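Local atomic coordinates of putative extracellular solute-binding protein (Bordetella bronchiseptica, PDB entry 4P56), a protein that probably delivers mandelate or related small organic acids to a TRAP transporter as its periplasmic solute-binding component, with (R)-mandelic acid bound in its pocket. Residues 112-124 / 263-275. Sequence-based numbering, arbitrary orientation.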
loop_
_atom_site.group_PDB
_atom_site.type_symbol
_atom_site.label_atom_id
_atom_site.label_comp_id
_atom_site.label_asym_id
_atom_site.label_seq_id
_atom_site.Cartn_x
_atom_site.Cartn_y
_atom_site.Cartn_z
ATOM N N ASP A 112 6.436 5.940 10.391
ATOM C CA ASP A 112 6.456 7.360 10.025
ATOM C C ASP A 112 6.448 7.618 8.526
ATOM O O ASP A 112 5.909 8.636 8.064
ATOM C CB ASP A 112 7.726 8.027 10.569
ATOM C CG ASP A 112 7.783 8.059 12.089
ATOM O OD1 ASP A 112 6.736 7.824 12.755
ATOM O OD2 ASP A 112 8.894 8.335 12.595
ATOM N N THR A 113 7.102 6.747 7.775
ATOM C CA THR A 113 7.299 7.009 6.348
ATOM C C THR A 113 7.040 5.760 5.533
ATOM O O THR A 113 7.076 4.654 6.059
ATOM C CB THR A 113 8.719 7.554 6.024
ATOM O OG1 THR A 113 9.707 6.514 6.150
ATOM C CG2 THR A 113 9.078 8.766 6.918
ATOM N N ALA A 114 6.755 5.944 4.240
ATOM C CA ALA A 114 6.645 4.821 3.332
ATOM C C ALA A 114 7.990 4.107 3.187
ATOM O O ALA A 114 8.024 2.895 2.998
ATOM C CB ALA A 114 6.178 5.284 1.976
ATOM N N THR A 115 9.093 4.852 3.235
ATOM C CA THR A 115 10.406 4.234 3.069
ATOM C C THR A 115 10.719 3.244 4.169
ATOM O O THR A 115 11.059 2.075 3.902
ATOM C CB THR A 115 11.520 5.290 2.936
ATOM O OG1 THR A 115 11.315 6.020 1.725
ATOM C CG2 THR A 115 12.924 4.619 2.871
ATOM N N SER A 116 10.634 3.679 5.417
ATOM C CA SER A 116 10.923 2.773 6.527
ATOM C C SER A 116 9.978 1.552 6.554
ATOM O O SER A 116 10.430 0.394 6.679
ATOM C CB SER A 116 10.877 3.553 7.853
ATOM O OG SER A 116 9.545 3.986 8.086
ATOM N N ARG A 117 8.679 1.795 6.380
ATOM C CA ARG A 117 7.683 0.698 6.381
ATOM C C ARG A 117 7.872 -0.295 5.229
ATOM O O ARG A 117 7.696 -1.509 5.413
ATOM C CB ARG A 117 6.273 1.267 6.311
ATOM C CG ARG A 117 5.200 0.296 6.733
ATOM C CD ARG A 117 3.802 0.885 6.466
ATOM N NE ARG A 117 3.497 2.087 7.225
ATOM C CZ ARG A 117 2.964 2.075 8.446
ATOM N NH1 ARG A 117 2.729 0.926 9.077
ATOM N NH2 ARG A 117 2.678 3.209 9.046
ATOM N N SER A 118 8.206 0.215 4.044
ATOM C CA SER A 118 8.430 -0.644 2.888
ATOM C C SER A 118 9.617 -1.567 3.133
ATOM O O SER A 118 9.551 -2.771 2.911
ATOM C CB SER A 118 8.733 0.189 1.631
ATOM O OG SER A 118 7.618 0.964 1.232
ATOM N N ILE A 119 10.727 -0.987 3.560
ATOM C CA ILE A 119 11.938 -1.768 3.763
ATOM C C ILE A 119 11.701 -2.807 4.845
ATOM O O ILE A 119 12.026 -3.971 4.663
ATOM C CB ILE A 119 13.127 -0.878 4.135
ATOM C CG1 ILE A 119 13.549 -0.083 2.908
ATOM C CG2 ILE A 119 14.296 -1.733 4.619
ATOM C CD1 ILE A 119 14.378 1.102 3.226
ATOM N N ALA A 120 11.119 -2.390 5.960
ATOM C CA ALA A 120 10.902 -3.307 7.070
ATOM C C ALA A 120 9.859 -4.355 6.705
ATOM O O ALA A 120 9.988 -5.531 7.067
ATOM C CB ALA A 120 10.497 -2.532 8.343
ATOM N N ALA A 121 8.844 -3.967 5.944
ATOM C CA ALA A 121 7.825 -4.942 5.539
ATOM C C ALA A 121 8.415 -6.023 4.650
ATOM O O ALA A 121 8.177 -7.208 4.868
ATOM C CB ALA A 121 6.670 -4.269 4.831
ATOM N N TRP A 122 9.149 -5.624 3.619
ATOM C CA TRP A 122 9.779 -6.606 2.742
ATOM C C TRP A 122 10.777 -7.477 3.494
ATOM O O TRP A 122 10.796 -8.688 3.320
ATOM C CB TRP A 122 10.475 -5.961 1.535
ATOM C CG TRP A 122 11.325 -6.988 0.861
ATOM C CD1 TRP A 122 12.677 -7.075 0.874
ATOM C CD2 TRP A 122 10.847 -8.137 0.141
ATOM N NE1 TRP A 122 13.079 -8.207 0.193
ATOM C CE2 TRP A 122 11.970 -8.873 -0.264
ATOM C CE3 TRP A 122 9.563 -8.606 -0.195
ATOM C CZ2 TRP A 122 11.862 -10.059 -0.998
ATOM C CZ3 TRP A 122 9.443 -9.782 -0.902
ATOM C CH2 TRP A 122 10.587 -10.501 -1.313
ATOM N N ASP A 123 11.641 -6.873 4.287
ATOM C CA ASP A 123 12.684 -7.648 4.946
ATOM C C ASP A 123 12.008 -8.708 5.821
ATOM O O ASP A 123 12.455 -9.855 5.891
ATOM C CB ASP A 123 13.613 -6.757 5.781
ATOM C CG ASP A 123 14.652 -5.998 4.933
ATOM O OD1 ASP A 123 14.835 -6.333 3.749
ATOM O OD2 ASP A 123 15.312 -5.063 5.458
ATOM N N THR A 124 10.907 -8.339 6.462
ATOM C CA THR A 124 10.228 -9.259 7.390
ATOM C C THR A 124 9.562 -10.379 6.574
ATOM O O THR A 124 9.679 -11.568 6.919
ATOM C CB THR A 124 9.187 -8.503 8.217
ATOM O OG1 THR A 124 9.844 -7.498 9.031
ATOM C CG2 THR A 124 8.403 -9.444 9.110
ATOM N N GLY A 263 13.122 -6.951 -4.394
ATOM C CA GLY A 263 13.230 -7.089 -2.950
ATOM C C GLY A 263 13.502 -5.770 -2.250
ATOM O O GLY A 263 12.770 -4.831 -2.406
ATOM N N ARG A 264 14.556 -5.710 -1.451
ATOM C CA ARG A 264 14.785 -4.556 -0.602
ATOM C C ARG A 264 15.065 -3.292 -1.428
ATOM O O ARG A 264 14.710 -2.154 -1.032
ATOM C CB ARG A 264 15.981 -4.872 0.285
ATOM C CG ARG A 264 16.224 -3.877 1.357
ATOM C CD ARG A 264 17.503 -4.289 2.024
ATOM N NE ARG A 264 17.398 -4.187 3.460
ATOM C CZ ARG A 264 17.428 -3.034 4.109
ATOM N NH1 ARG A 264 17.555 -1.891 3.438
ATOM N NH2 ARG A 264 17.333 -3.024 5.431
ATOM N N HIS A 265 15.743 -3.485 -2.555
ATOM C CA HIS A 265 16.064 -2.368 -3.466
ATOM C C HIS A 265 14.793 -1.737 -3.997
ATOM O O HIS A 265 14.651 -0.518 -3.998
ATOM C CB HIS A 265 16.884 -2.875 -4.636
ATOM C CG HIS A 265 17.319 -1.805 -5.583
ATOM N ND1 HIS A 265 18.412 -0.999 -5.346
ATOM C CD2 HIS A 265 16.823 -1.421 -6.778
ATOM C CE1 HIS A 265 18.568 -0.162 -6.355
ATOM N NE2 HIS A 265 17.609 -0.388 -7.236
ATOM N N LEU A 266 13.875 -2.586 -4.445
ATOM C CA LEU A 266 12.558 -2.148 -4.937
ATOM C C LEU A 266 11.740 -1.482 -3.810
ATOM O O LEU A 266 11.112 -0.444 -4.004
ATOM C CB LEU A 266 11.866 -3.370 -5.535
ATOM C CG LEU A 266 10.414 -3.390 -5.991
ATOM C CD1 LEU A 266 10.179 -4.676 -6.773
ATOM C CD2 LEU A 266 9.428 -3.327 -4.874
ATOM N N ALA A 267 11.773 -2.077 -2.623
ATOM C CA ALA A 267 11.035 -1.554 -1.498
ATOM C C ALA A 267 11.457 -0.127 -1.222
ATOM O O ALA A 267 10.613 0.751 -1.037
ATOM C CB ALA A 267 11.245 -2.438 -0.248
ATOM N N GLU A 268 12.756 0.116 -1.235
ATOM C CA GLU A 268 13.267 1.452 -0.994
ATOM C C GLU A 268 12.930 2.426 -2.134
ATOM O O GLU A 268 12.531 3.579 -1.886
ATOM C CB GLU A 268 14.767 1.405 -0.753
ATOM C CG GLU A 268 15.363 2.771 -0.365
ATOM C CD GLU A 268 16.754 2.664 0.244
ATOM O OE1 GLU A 268 17.403 1.597 0.094
ATOM O OE2 GLU A 268 17.194 3.651 0.886
ATOM N N LEU A 269 13.065 1.976 -3.377
ATOM C CA LEU A 269 12.732 2.849 -4.506
ATOM C C LEU A 269 11.259 3.278 -4.411
ATOM O O LEU A 269 10.925 4.445 -4.543
ATOM C CB LEU A 269 13.028 2.153 -5.840
ATOM C CG LEU A 269 12.972 2.957 -7.125
ATOM C CD1 LEU A 269 13.912 4.147 -7.066
ATOM C CD2 LEU A 269 13.343 2.053 -8.314
ATOM N N ALA A 270 10.363 2.335 -4.167
ATOM C CA ALA A 270 8.949 2.659 -4.153
ATOM C C ALA A 270 8.606 3.560 -2.952
ATOM O O ALA A 270 7.818 4.510 -3.060
ATOM C CB ALA A 270 8.157 1.400 -4.071
ATOM N N GLY A 271 9.165 3.220 -1.797
ATOM C CA GLY A 271 8.881 3.948 -0.592
ATOM C C GLY A 271 9.340 5.401 -0.775
ATOM O O GLY A 271 8.672 6.363 -0.350
ATOM N N ARG A 272 10.489 5.580 -1.398
ATOM C CA ARG A 272 10.994 6.944 -1.585
ATOM C C ARG A 272 10.082 7.780 -2.490
ATOM O O ARG A 272 9.900 8.991 -2.267
ATOM C CB ARG A 272 12.468 6.945 -2.039
ATOM C CG ARG A 272 13.403 6.479 -0.875
ATOM C CD ARG A 272 14.915 6.598 -1.166
ATOM N NE ARG A 272 15.640 6.373 0.080
ATOM C CZ ARG A 272 16.004 7.321 0.940
ATOM N NH1 ARG A 272 15.812 8.613 0.675
ATOM N NH2 ARG A 272 16.629 6.969 2.058
ATOM N N ALA A 273 9.484 7.132 -3.481
ATOM C CA ALA A 273 8.547 7.799 -4.365
ATOM C C ALA A 273 7.307 8.239 -3.597
ATOM O O ALA A 273 6.893 9.378 -3.729
ATOM C CB ALA A 273 8.160 6.880 -5.514
ATOM N N TRP A 274 6.713 7.329 -2.824
ATOM C CA TRP A 274 5.547 7.648 -2.022
ATOM C C TRP A 274 5.800 8.794 -1.079
ATOM O O TRP A 274 4.949 9.669 -0.947
ATOM C CB TRP A 274 5.137 6.468 -1.151
ATOM C CG TRP A 274 4.424 5.359 -1.832
ATOM C CD1 TRP A 274 4.932 4.121 -2.120
ATOM C CD2 TRP A 274 3.063 5.342 -2.259
ATOM N NE1 TRP A 274 3.972 3.340 -2.726
ATOM C CE2 TRP A 274 2.811 4.062 -2.815
ATOM C CE3 TRP A 274 2.035 6.295 -2.258
ATOM C CZ2 TRP A 274 1.584 3.707 -3.348
ATOM C CZ3 TRP A 274 0.820 5.940 -2.795
ATOM C CH2 TRP A 274 0.595 4.657 -3.326
ATOM N N ASP A 275 6.925 8.736 -0.360
ATOM C CA ASP A 275 7.306 9.778 0.598
ATOM C C ASP A 275 7.516 11.141 -0.055
ATOM O O ASP A 275 7.178 12.192 0.525
ATOM C CB ASP A 275 8.597 9.404 1.357
ATOM C CG ASP A 275 8.361 8.354 2.441
ATOM O OD1 ASP A 275 7.238 8.333 2.989
ATOM O OD2 ASP A 275 9.311 7.588 2.776
#
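Gly-263 lays its CA over one face of the Trp-122 indole in a CH-pi contact, 3.6 Å from the centroid of the five-membered ring. Trp-122 CG lies anti to the backbone N (chi1 168°), which carries the ring over the backbone of Gly-263 and Arg-264. The guanidinium of Arg-264 has Ile-119 CG2 over one face, while Asp-123 OD2 forms a salt bridge with NH2 at 2.9 Å, the carboxylate and guanidinium planes turned 40° apart. At the edge of the Arg-272 guanidinium, in its plane, sits CG of Glu-268, whose OE2 is salt-bridged to Arg-272 NE.

The two helices run nearly antiparallel, their axes 7.5 Å apart at closest approach. Their backbones come closest at Gly-271, whose CA is 4.0 Å from Thr-115 CA and has Ser-118 OG against it. Beyond it, the Asp-275 carboxylate grips the first turn of helix 114-129. OD1 takes the Ala-114 N-H at 2.7 Å on its syn side, and OD2 accepts from both N and OG1 of Thr-115, each at 2.8 Å and from the same face. Its negative charge at the N-terminus of helix 114-129 probably interacts favourably with that helix's dipole, while Thr-113 is the N-cap residue, its OG1 accepting from Ser-116 N.

Ala-114 CB packs against CB of Trp-274, whose side chain touches the bound (R)-mandelic acid, placing this end of the contact beside the pocket. Strand 139-145 meets both helices, through Ser-118 and Trp-122 on one and Ala-270 on the other; helix 325-340 packs on helix 114-129, and helix 40-56 on helix 263-285.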